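Local coordinates for putative peptide ABC-transport system periplasmic peptide-binding protein (Campylobacter jejuni, PDB 4OEV), which binds nickel(II) outside the cytoplasm for an ABC-type importer, within a solute-binding family generally assigned to peptide transport, at residues 164-169 / 173-178; 16-21 / 28-33; 306-311 / 316-321; 251-256 / 331-336. All coordinates share one frame; numbering follows the deposited sequence.

Contact 1: 164-169 / 173-178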
# COMPACT_ATOMS: atom_id res chain seq x y z
N LYS A 164 18.95 10.40 9.88
CA LYS A 164 18.94 11.83 9.59
C LYS A 164 19.12 11.99 8.10
O LYS A 164 19.91 11.24 7.49
CB LYS A 164 20.05 12.58 10.37
CG LYS A 164 19.88 12.64 11.88
CD LYS A 164 21.04 13.43 12.56
CE LYS A 164 20.74 13.76 14.02
NZ LYS A 164 21.77 14.64 14.69
N PHE A 165 18.36 12.91 7.50
CA PHE A 165 18.46 13.21 6.06
C PHE A 165 19.80 13.88 5.74
O PHE A 165 20.19 14.84 6.41
CB PHE A 165 17.28 14.10 5.60
CG PHE A 165 17.41 14.59 4.18
CD1 PHE A 165 16.95 13.82 3.12
CD2 PHE A 165 17.97 15.83 3.90
CE1 PHE A 165 17.07 14.27 1.82
CE2 PHE A 165 18.09 16.29 2.60
CZ PHE A 165 17.65 15.51 1.56
N VAL A 166 20.50 13.38 4.73
CA VAL A 166 21.76 13.99 4.27
C VAL A 166 21.66 14.71 2.92
O VAL A 166 21.94 15.89 2.82
CB VAL A 166 22.89 12.95 4.14
CG1 VAL A 166 24.13 13.64 3.64
CG2 VAL A 166 23.16 12.29 5.48
N LYS A 167 21.33 13.98 1.86
CA LYS A 167 21.14 14.64 0.58
C LYS A 167 20.29 13.78 -0.34
O LYS A 167 20.00 12.62 -0.05
CB LYS A 167 22.47 14.95 -0.09
CG LYS A 167 23.24 13.76 -0.61
CD LYS A 167 24.37 14.28 -1.50
CE LYS A 167 25.27 13.15 -1.98
NZ LYS A 167 26.36 13.61 -2.91
N TRP A 168 19.92 14.37 -1.47
CA TRP A 168 18.96 13.71 -2.34
C TRP A 168 19.29 14.04 -3.78
O TRP A 168 19.27 15.19 -4.18
CB TRP A 168 17.56 14.18 -1.97
CG TRP A 168 16.40 13.60 -2.71
CD1 TRP A 168 16.41 12.70 -3.74
CD2 TRP A 168 15.02 13.91 -2.45
NE1 TRP A 168 15.12 12.43 -4.15
CE2 TRP A 168 14.25 13.15 -3.37
CE3 TRP A 168 14.37 14.74 -1.53
CZ2 TRP A 168 12.85 13.21 -3.41
CZ3 TRP A 168 12.99 14.80 -1.55
CH2 TRP A 168 12.23 14.03 -2.50
N LYS A 169 19.60 13.02 -4.56
CA LYS A 169 19.81 13.21 -5.98
C LYS A 169 18.55 12.76 -6.68
O LYS A 169 18.30 11.57 -6.82
CB LYS A 169 21.03 12.43 -6.44
CG LYS A 169 21.57 12.77 -7.81
CD LYS A 169 23.02 12.32 -7.88
CE LYS A 169 23.49 12.01 -9.30
NZ LYS A 169 24.83 11.35 -9.27
N TYR A 173 18.57 8.65 -5.81
CA TYR A 173 18.70 8.13 -4.45
C TYR A 173 18.49 9.20 -3.39
O TYR A 173 18.60 10.39 -3.67
CB TYR A 173 20.08 7.48 -4.26
CG TYR A 173 21.24 8.46 -4.26
CD1 TYR A 173 21.64 9.08 -3.07
CD2 TYR A 173 21.96 8.74 -5.42
CE1 TYR A 173 22.70 9.97 -3.05
CE2 TYR A 173 23.03 9.62 -5.40
CZ TYR A 173 23.40 10.23 -4.21
OH TYR A 173 24.46 11.11 -4.17
N VAL A 174 18.22 8.76 -2.16
CA VAL A 174 18.25 9.65 -1.00
C VAL A 174 19.28 9.06 -0.08
O VAL A 174 19.34 7.83 0.05
CB VAL A 174 16.86 9.77 -0.30
CG1 VAL A 174 16.85 10.92 0.69
CG2 VAL A 174 15.71 9.93 -1.32
N GLU A 175 20.14 9.89 0.51
CA GLU A 175 21.19 9.43 1.42
C GLU A 175 20.94 9.90 2.87
O GLU A 175 20.58 11.06 3.10
CB GLU A 175 22.57 9.90 0.95
CG GLU A 175 23.70 9.60 1.97
CD GLU A 175 25.03 10.18 1.56
OE1 GLU A 175 25.12 10.58 0.37
OE2 GLU A 175 25.98 10.25 2.41
N PHE A 176 21.13 8.99 3.82
CA PHE A 176 20.91 9.26 5.24
C PHE A 176 22.14 8.93 6.06
O PHE A 176 23.01 8.19 5.61
CB PHE A 176 19.75 8.42 5.77
CG PHE A 176 18.50 8.57 4.97
CD1 PHE A 176 18.25 7.74 3.87
CD2 PHE A 176 17.56 9.54 5.30
CE1 PHE A 176 17.08 7.88 3.12
CE2 PHE A 176 16.37 9.67 4.53
CZ PHE A 176 16.15 8.85 3.45
N LYS A 177 22.18 9.47 7.28
CA LYS A 177 23.16 9.03 8.26
C LYS A 177 22.45 8.71 9.57
O LYS A 177 21.35 9.22 9.84
CB LYS A 177 24.28 10.07 8.43
CG LYS A 177 23.87 11.45 8.96
CD LYS A 177 25.14 12.33 9.19
CE LYS A 177 24.78 13.75 9.67
NZ LYS A 177 26.01 14.57 10.07
N ALA A 178 23.06 7.83 10.37
CA ALA A 178 22.44 7.36 11.60
C ALA A 178 22.13 8.52 12.56
O ALA A 178 22.86 9.51 12.60
CB ALA A 178 23.33 6.35 12.29

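Contact 2: 16-21 / 28-33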
# COMPACT_ATOMS: atom_id res chain seq x y z
N ALA A 16 7.92 12.32 -3.60
CA ALA A 16 8.44 13.68 -3.84
C ALA A 16 8.47 14.55 -2.58
O ALA A 16 9.16 15.56 -2.56
CB ALA A 16 7.63 14.39 -4.90
N ARG A 17 7.70 14.20 -1.56
CA ARG A 17 7.71 15.02 -0.33
C ARG A 17 7.93 14.07 0.84
O ARG A 17 7.09 13.19 1.10
CB ARG A 17 6.40 15.80 -0.18
CG ARG A 17 6.19 16.89 -1.20
CD ARG A 17 4.81 17.54 -1.05
NE ARG A 17 3.74 16.69 -1.56
CZ ARG A 17 2.45 17.03 -1.59
NH1 ARG A 17 2.03 18.20 -1.12
NH2 ARG A 17 1.57 16.19 -2.09
N ILE A 18 9.10 14.14 1.47
CA ILE A 18 9.39 13.23 2.55
C ILE A 18 8.77 13.81 3.81
O ILE A 18 9.45 14.37 4.67
CB ILE A 18 10.91 12.97 2.73
CG1 ILE A 18 11.50 12.39 1.42
CG2 ILE A 18 11.14 11.95 3.86
CD1 ILE A 18 13.05 12.28 1.42
N ASN A 19 7.47 13.61 3.91
CA ASN A 19 6.66 14.25 4.93
C ASN A 19 5.50 13.31 5.21
O ASN A 19 4.75 12.97 4.29
CB ASN A 19 6.20 15.61 4.42
CG ASN A 19 5.30 16.34 5.38
OD1 ASN A 19 4.65 15.76 6.25
ND2 ASN A 19 5.26 17.64 5.23
N PRO A 20 5.39 12.84 6.46
CA PRO A 20 4.31 11.93 6.87
C PRO A 20 2.90 12.36 6.38
O PRO A 20 2.10 11.49 6.07
CB PRO A 20 4.40 11.96 8.40
CG PRO A 20 5.82 12.32 8.68
CD PRO A 20 6.40 13.02 7.51
N ALA A 21 2.62 13.67 6.28
CA ALA A 21 1.29 14.12 5.86
C ALA A 21 0.94 13.69 4.43
O ALA A 21 -0.25 13.68 4.08
CB ALA A 21 1.19 15.61 5.97
N ALA A 28 9.97 4.02 1.33
CA ALA A 28 10.71 3.47 2.47
C ALA A 28 11.47 4.55 3.23
O ALA A 28 12.27 4.22 4.13
CB ALA A 28 11.69 2.35 2.01
N VAL A 29 11.24 5.84 2.90
CA VAL A 29 12.08 6.89 3.46
C VAL A 29 11.43 7.71 4.60
O VAL A 29 12.14 8.15 5.51
CB VAL A 29 12.59 7.87 2.36
CG1 VAL A 29 13.60 7.18 1.47
CG2 VAL A 29 11.44 8.42 1.51
N ILE A 30 10.10 7.88 4.57
CA ILE A 30 9.44 8.62 5.64
C ILE A 30 9.65 7.85 6.95
O ILE A 30 9.91 8.47 7.99
CB ILE A 30 7.91 8.86 5.38
CG1 ILE A 30 7.77 9.75 4.14
CG2 ILE A 30 7.24 9.51 6.66
CD1 ILE A 30 6.32 10.08 3.69
N ASN A 31 9.59 6.53 6.92
CA ASN A 31 9.81 5.75 8.16
C ASN A 31 11.28 5.69 8.62
O ASN A 31 11.56 5.14 9.69
CB ASN A 31 9.27 4.33 7.98
CG ASN A 31 7.76 4.26 8.14
OD1 ASN A 31 7.02 4.31 7.14
ND2 ASN A 31 7.29 4.13 9.38
N LEU A 32 12.21 6.23 7.84
CA LEU A 32 13.62 6.35 8.29
C LEU A 32 13.80 7.65 9.08
O LEU A 32 14.42 7.68 10.16
CB LEU A 32 14.56 6.35 7.10
CG LEU A 32 14.44 5.12 6.20
CD1 LEU A 32 15.32 5.25 4.98
CD2 LEU A 32 14.83 3.88 7.00
N VAL A 33 13.26 8.74 8.54
CA VAL A 33 13.40 10.06 9.13
C VAL A 33 12.42 10.32 10.28
O VAL A 33 12.74 11.01 11.26
CB VAL A 33 13.23 11.13 8.01
CG1 VAL A 33 13.33 12.54 8.54
CG2 VAL A 33 14.25 10.88 6.90

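Contact 3: 306-311 / 316-321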
# COMPACT_ATOMS: atom_id res chain seq x y z
N LYS A 306 -20.13 -20.08 -18.48
CA LYS A 306 -20.94 -19.11 -17.78
C LYS A 306 -20.63 -17.70 -18.26
O LYS A 306 -21.53 -16.86 -18.37
CB LYS A 306 -20.75 -19.20 -16.27
CG LYS A 306 -21.77 -18.37 -15.52
CD LYS A 306 -21.89 -18.81 -14.07
CE LYS A 306 -22.97 -18.01 -13.32
NZ LYS A 306 -23.24 -18.58 -11.96
N ALA A 307 -19.34 -17.44 -18.50
CA ALA A 307 -18.92 -16.13 -19.01
C ALA A 307 -19.69 -15.86 -20.30
O ALA A 307 -20.33 -14.82 -20.42
CB ALA A 307 -17.42 -16.07 -19.26
N GLU A 308 -19.65 -16.80 -21.25
CA GLU A 308 -20.34 -16.62 -22.51
C GLU A 308 -21.85 -16.47 -22.33
O GLU A 308 -22.43 -15.59 -22.92
CB GLU A 308 -20.01 -17.79 -23.49
CG GLU A 308 -18.60 -17.64 -24.02
CD GLU A 308 -18.19 -18.70 -25.02
OE1 GLU A 308 -19.00 -19.62 -25.27
OE2 GLU A 308 -17.06 -18.62 -25.54
N ASP A 309 -22.46 -17.29 -21.48
CA ASP A 309 -23.89 -17.17 -21.20
C ASP A 309 -24.24 -15.75 -20.68
O ASP A 309 -25.28 -15.18 -21.03
CB ASP A 309 -24.33 -18.23 -20.18
CG ASP A 309 -24.31 -19.63 -20.74
OD1 ASP A 309 -24.06 -19.78 -21.96
OD2 ASP A 309 -24.52 -20.58 -19.96
N LEU A 310 -23.34 -15.19 -19.87
CA LEU A 310 -23.56 -13.86 -19.33
C LEU A 310 -23.48 -12.80 -20.40
O LEU A 310 -24.26 -11.83 -20.39
CB LEU A 310 -22.54 -13.53 -18.23
CG LEU A 310 -22.85 -14.06 -16.82
CD1 LEU A 310 -21.59 -13.98 -15.94
CD2 LEU A 310 -23.97 -13.26 -16.21
N LEU A 311 -22.51 -12.93 -21.30
CA LEU A 311 -22.38 -11.92 -22.36
C LEU A 311 -23.60 -12.03 -23.35
O LEU A 311 -24.10 -11.00 -23.82
CB LEU A 311 -21.05 -12.08 -23.13
CG LEU A 311 -19.78 -11.75 -22.33
CD1 LEU A 311 -18.57 -11.89 -23.22
CD2 LEU A 311 -19.83 -10.30 -21.77
N PHE A 316 -24.95 -9.31 -26.11
CA PHE A 316 -23.87 -9.49 -27.08
C PHE A 316 -24.06 -10.78 -27.89
O PHE A 316 -24.72 -11.73 -27.45
CB PHE A 316 -22.48 -9.50 -26.39
CG PHE A 316 -22.08 -8.17 -25.81
CD1 PHE A 316 -22.41 -7.81 -24.49
CD2 PHE A 316 -21.37 -7.26 -26.59
CE1 PHE A 316 -22.07 -6.60 -23.97
CE2 PHE A 316 -20.99 -6.02 -26.04
CZ PHE A 316 -21.35 -5.69 -24.74
N LYS A 317 -23.51 -10.80 -29.10
CA LYS A 317 -23.61 -11.99 -29.96
C LYS A 317 -22.28 -12.18 -30.67
O LYS A 317 -21.72 -11.20 -31.14
CB LYS A 317 -24.75 -11.83 -30.98
CG LYS A 317 -24.81 -12.96 -32.04
CD LYS A 317 -25.96 -12.69 -33.07
CE LYS A 317 -25.69 -13.38 -34.41
NZ LYS A 317 -24.42 -12.90 -35.09
N LYS A 318 -21.74 -13.40 -30.70
CA LYS A 318 -20.49 -13.66 -31.43
C LYS A 318 -20.64 -13.37 -32.92
O LYS A 318 -21.55 -13.87 -33.57
CB LYS A 318 -20.04 -15.11 -31.22
CG LYS A 318 -19.26 -15.30 -29.91
CD LYS A 318 -18.53 -16.62 -29.89
CE LYS A 318 -17.96 -16.93 -28.52
NZ LYS A 318 -16.90 -17.99 -28.66
N ASN A 319 -19.78 -12.51 -33.46
CA ASN A 319 -19.93 -12.21 -34.88
C ASN A 319 -19.22 -13.31 -35.70
O ASN A 319 -18.81 -14.33 -35.14
CB ASN A 319 -19.41 -10.80 -35.21
CG ASN A 319 -17.95 -10.61 -34.86
OD1 ASN A 319 -17.19 -11.57 -34.73
ND2 ASN A 319 -17.56 -9.34 -34.65
N LYS A 320 -19.06 -13.08 -37.01
CA LYS A 320 -18.44 -14.06 -37.89
C LYS A 320 -16.98 -14.37 -37.52
O LYS A 320 -16.45 -15.41 -37.92
CB LYS A 320 -18.52 -13.57 -39.33
CG LYS A 320 -19.94 -13.50 -39.81
CD LYS A 320 -20.07 -13.70 -41.32
CE LYS A 320 -21.55 -13.54 -41.73
NZ LYS A 320 -21.89 -13.97 -43.14
N ASP A 321 -16.35 -13.46 -36.76
CA ASP A 321 -14.96 -13.63 -36.32
C ASP A 321 -14.85 -14.30 -34.97
O ASP A 321 -13.73 -14.53 -34.51
CB ASP A 321 -14.21 -12.32 -36.28
CG ASP A 321 -14.14 -11.64 -37.62
OD1 ASP A 321 -13.99 -12.35 -38.65
OD2 ASP A 321 -14.27 -10.40 -37.63

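Contact 4: 251-256 / 331-336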
# COMPACT_ATOMS: atom_id res chain seq x y z
N GLU A 251 -17.72 2.01 -21.55
CA GLU A 251 -19.10 1.65 -21.95
C GLU A 251 -19.41 0.15 -21.77
O GLU A 251 -20.52 -0.24 -21.41
CB GLU A 251 -19.38 2.08 -23.42
CG GLU A 251 -18.50 1.36 -24.45
CD GLU A 251 -18.93 1.61 -25.90
OE1 GLU A 251 -20.14 1.44 -26.20
OE2 GLU A 251 -18.06 1.99 -26.72
N PHE A 252 -18.38 -0.70 -21.92
CA PHE A 252 -18.60 -2.12 -21.75
C PHE A 252 -18.40 -2.53 -20.31
O PHE A 252 -19.22 -3.27 -19.75
CB PHE A 252 -17.63 -2.95 -22.64
CG PHE A 252 -17.72 -2.60 -24.08
CD1 PHE A 252 -18.91 -2.81 -24.78
CD2 PHE A 252 -16.62 -2.06 -24.76
CE1 PHE A 252 -19.03 -2.47 -26.12
CE2 PHE A 252 -16.71 -1.73 -26.12
CZ PHE A 252 -17.92 -1.92 -26.80
N LEU A 253 -17.29 -2.08 -19.72
CA LEU A 253 -16.95 -2.51 -18.37
C LEU A 253 -17.95 -1.97 -17.33
O LEU A 253 -18.09 -2.58 -16.26
CB LEU A 253 -15.50 -2.09 -18.00
CG LEU A 253 -14.40 -2.73 -18.87
CD1 LEU A 253 -13.03 -2.34 -18.28
CD2 LEU A 253 -14.51 -4.27 -19.05
N LYS A 254 -18.69 -0.89 -17.62
CA LYS A 254 -19.66 -0.47 -16.61
C LYS A 254 -20.72 -1.55 -16.35
O LYS A 254 -21.32 -1.60 -15.28
CB LYS A 254 -20.34 0.81 -17.02
CG LYS A 254 -21.18 0.70 -18.33
CD LYS A 254 -22.02 1.97 -18.52
CE LYS A 254 -21.17 3.21 -18.29
NZ LYS A 254 -21.88 4.49 -18.56
N ASP A 255 -20.97 -2.41 -17.34
CA ASP A 255 -22.04 -3.39 -17.28
C ASP A 255 -21.73 -4.53 -16.32
O ASP A 255 -20.74 -5.26 -16.47
CB ASP A 255 -22.30 -3.99 -18.70
CG ASP A 255 -23.55 -4.85 -18.77
OD1 ASP A 255 -23.88 -5.57 -17.78
OD2 ASP A 255 -24.20 -4.85 -19.84
N LEU A 256 -22.62 -4.71 -15.37
CA LEU A 256 -22.44 -5.74 -14.33
C LEU A 256 -22.20 -7.14 -14.94
O LEU A 256 -21.27 -7.87 -14.55
CB LEU A 256 -23.66 -5.78 -13.43
CG LEU A 256 -23.65 -6.94 -12.44
CD1 LEU A 256 -22.45 -6.79 -11.48
CD2 LEU A 256 -24.95 -6.95 -11.68
N LEU A 331 -17.14 -6.16 -28.26
CA LEU A 331 -16.77 -5.98 -26.87
C LEU A 331 -15.25 -6.01 -26.78
O LEU A 331 -14.65 -7.09 -26.84
CB LEU A 331 -17.40 -7.07 -25.99
CG LEU A 331 -17.63 -6.71 -24.49
CD1 LEU A 331 -18.40 -7.82 -23.76
CD2 LEU A 331 -16.31 -6.53 -23.79
N GLU A 332 -14.63 -4.83 -26.69
CA GLU A 332 -13.17 -4.72 -26.62
C GLU A 332 -12.73 -3.55 -25.75
O GLU A 332 -13.50 -2.61 -25.54
CB GLU A 332 -12.54 -4.55 -28.01
CG GLU A 332 -12.63 -3.16 -28.61
CD GLU A 332 -12.09 -3.11 -30.04
OE1 GLU A 332 -11.16 -3.89 -30.35
OE2 GLU A 332 -12.62 -2.31 -30.86
N PHE A 333 -11.50 -3.60 -25.26
CA PHE A 333 -11.01 -2.56 -24.35
C PHE A 333 -9.51 -2.74 -24.13
O PHE A 333 -8.93 -3.76 -24.53
CB PHE A 333 -11.78 -2.58 -23.02
CG PHE A 333 -11.71 -3.90 -22.30
CD1 PHE A 333 -10.70 -4.15 -21.40
CD2 PHE A 333 -12.65 -4.90 -22.55
CE1 PHE A 333 -10.62 -5.38 -20.75
CE2 PHE A 333 -12.59 -6.14 -21.90
CZ PHE A 333 -11.55 -6.39 -21.00
N GLU A 334 -8.86 -1.75 -23.52
CA GLU A 334 -7.41 -1.88 -23.31
C GLU A 334 -7.09 -2.36 -21.92
O GLU A 334 -7.81 -2.06 -20.97
CB GLU A 334 -6.71 -0.56 -23.56
CG GLU A 334 -6.87 -0.09 -24.97
CD GLU A 334 -6.35 1.31 -25.18
OE1 GLU A 334 -6.12 1.64 -26.35
OE2 GLU A 334 -6.20 2.06 -24.16
N ILE A 335 -6.00 -3.13 -21.80
CA ILE A 335 -5.50 -3.55 -20.49
C ILE A 335 -4.12 -2.93 -20.30
O ILE A 335 -3.20 -3.25 -21.05
CB ILE A 335 -5.40 -5.08 -20.39
CG1 ILE A 335 -6.76 -5.74 -20.65
CG2 ILE A 335 -4.86 -5.49 -19.05
CD1 ILE A 335 -6.62 -7.24 -21.02
N TRP A 336 -3.96 -2.04 -19.31
CA TRP A 336 -2.69 -1.35 -19.14
C TRP A 336 -1.86 -1.96 -18.00
O TRP A 336 -2.40 -2.32 -16.94
CB TRP A 336 -2.94 0.14 -18.87
CG TRP A 336 -3.34 0.92 -20.11
CD1 TRP A 336 -4.47 0.74 -20.89
CD2 TRP A 336 -2.62 2.00 -20.71
NE1 TRP A 336 -4.48 1.64 -21.93
CE2 TRP A 336 -3.36 2.43 -21.84
CE3 TRP A 336 -1.41 2.65 -20.40
CZ2 TRP A 336 -2.93 3.47 -22.66
CZ3 TRP A 336 -0.98 3.69 -21.23
CH2 TRP A 336 -1.75 4.09 -22.33

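Contact 1: 164-169 / 173-178
Tyr-173 opens the pairing by exchanging two backbone hydrogen bonds with Lys-169, and its ring turns one face to Lys-169 CB, a CH-pi contact 4.0 Å from the ring centroid. Tyr-173 CG sits between its own backbone N and carbonyl carbon (chi1 69°), a rotation that brings the phenol across the strand until OH stands 3.1 Å from Lys-167 CE, which lies at the ring edge. Val-174 works the other side of the sheet with its two methyls divided: CG2 lies over the five-membered ring of Trp-168, 3.8 Å from its centroid, while CG1 meets the edge of the Phe-165 ring at CE1, 3.5 Å away. The strands form an antiparallel beta hairpin with a classic bulge, and strand 191-196 continues the sheet beyond 173-178. At the bulge, Glu-175 O accepts from both Val-166 N (2.8 Å) and, in a longer bond, Lys-167 N (3.3 Å), whereas Glu-175 N donates almost straight to Lys-167 O. The Glu-175 carboxylate runs past the Val-166 and Lys-167 side chains to a salt bridge with Arg-191. Phe-176 then presents its ring edge to Lys-164 O, and its CA lies 3.2 Å from the same oxygen. Lys-177 trades two backbone bonds with Lys-164 and packs CG against Val-166 CG2 at 3.6 Å, while the ammonium of Lys-164 continues to Glu-180.

Contact 2: 16-21 / 28-33
The puckered pyrrolidine ring of Pro-20 carries Ile-30 CG2 over one side, the methyl being 3.7 Å from both CG and CD of Pro-20 and only slightly farther from CB. The planar amide of Asn-19 takes no part in the packing: its OD1 closes an Asx turn by accepting from Ala-21 N, which approaches from above the amide plane, and its ND2 donates to Asn-154. The two branches of Ile-30 divide the work. CG2 takes the proline, while CG1, anti to the carbonyl carbon (chi1 -64°), carries CD1 to within 3.3 Å of the Asn-19 backbone O. Ile-18 slides past Ile-30 in the opposite direction, CG2 against Ile-30 CG1 at 4.0 Å, and crosses Val-29 at about a right angle, its CG1 4.0 Å from Val-29 CG2. Ile-18 is the centre of an inverse gamma turn, closed by a weak bond from Asn-19 N to Arg-17 O. Asp-27 OD1 accepts from the backbone N of both Val-29 and Ile-30 at the start of helix 30-33. The loop between the segments carries His-26, which binds the nickel ion together with His-480 and His-481, and Asn-31 on the helix binds magnesium in another crystal structure of this protein. The contact is mostly apolar, its closest approach being that of a methyl to the Asn-19 carbonyl O, so the two arms of the nickel-bearing loop are held by hydrophobic packing, while the Asn-19 amide is satisfied by its Asx turn and by Asn-154.

Contact 3: 306-311 / 316-321
The chain folds back after helix 304-313 so that Phe-316 N donates to Leu-311 O at 3.0 Å, five residues earlier, with the donor tilted 23° from the carbonyl plane. This is a helix-to-strand connection: the backbone leaves the helix end and enters strand 317-318, the outermost strand of a four-stranded mixed sheet in which 324-326 is its neighbour. The Phe-316 rotamer keeps CG beside its backbone N (chi1 -68°) and so near Leu-311 O, which meets the ring at its edge, in the ring plane, 3.7 Å from CD1. The same oxygen is 3.4 Å from Phe-316 CB, and the CB atoms of Leu-311 and Phe-316 lie a looser 4.4 Å apart. Both of these buried side chains continue onto Phe-324 of the next strand and Leu-331 of strand 329-338, and Leu-311 also reaches Ala-261 of helix 256-265, which places the turn against the hydrophobic layer between helices and sheet. Nearer the surface the contact becomes ionic. Glu-308 and Lys-318, both extended beyond CG, cross at about a right angle in a salt bridge, and the Lys-318 side chain also touches Phe-324. The ammonium does not come to the rim of the carboxylate: Lys-318 NZ approaches Glu-308 OE2 at 3.2 Å from above the carboxylate plane, 55° out of it.

Contact 4: 251-256 / 331-336
Phe-252 lays one ring face on the backbone of Leu-331, whose CA stands over the ring centre, 4.1 Å from the centroid and only 6° off the ring normal. The Leu-331 side chain slides past in the opposite direction and brings CD2 to 4.0 Å from Phe-252 CB. The backbone O of Glu-332 lies obliquely to the same ring, 3.3 Å from Phe-252 CD2. Beside this pair Leu-253 meets Phe-333 at about a right angle: its CD2 methyl sits over the centre of the phenyl face, a CH-pi contact of 4.0 Å. Phe-333 CG lies between its own backbone N and carbonyl carbon (chi1 58°), the rotation that turns the ring to the methyl. Leu-262 of helix 256-265 touches both Leu-253 and Phe-333 and extends this buried core. Segment 251-256 contains a type I beta turn, Phe-252 to Asp-255, closed by Asp-255 N donating to Phe-252 O, and it leads into helix 256-265, where Asp-255 is the N-cap residue with OD1 accepting from Lys-257 N. The turn thus packs against strand 329-338 through two adjacent side chains. Toward solvent the contact is looser and more polar. The second face of the Phe-252 ring is covered by CG of exposed Glu-251, whose carboxylate continues to a salt bridge with Lys-329. Glu-332, also exposed, has its CB pointing away from the turn, and its side chain comes no nearer than 5.0 Å to segment 251-256.

Overall arrangement
From the N terminus, contact 2 comes first, closing the short loop between 16-21 and helix 30-33. Contact 1 follows in series as the tight hairpin 164-169 / 173-178, yet the two touch in space: the Phe-176 ring packs on Val-29, Leu-32 and Val-33, joining the loop and helix to the sheet. Across the centre of the chain, contact 4 spans 74 residues from the turn at 251-256 to strand 329-338, and contact 3, the local turn after helix 304-313, lies wholly within that span. Leu-331 and Phe-252 bring contacts 3 and 4 into one cluster, about 37 Å or more, centre to centre, from contacts 1 and 2.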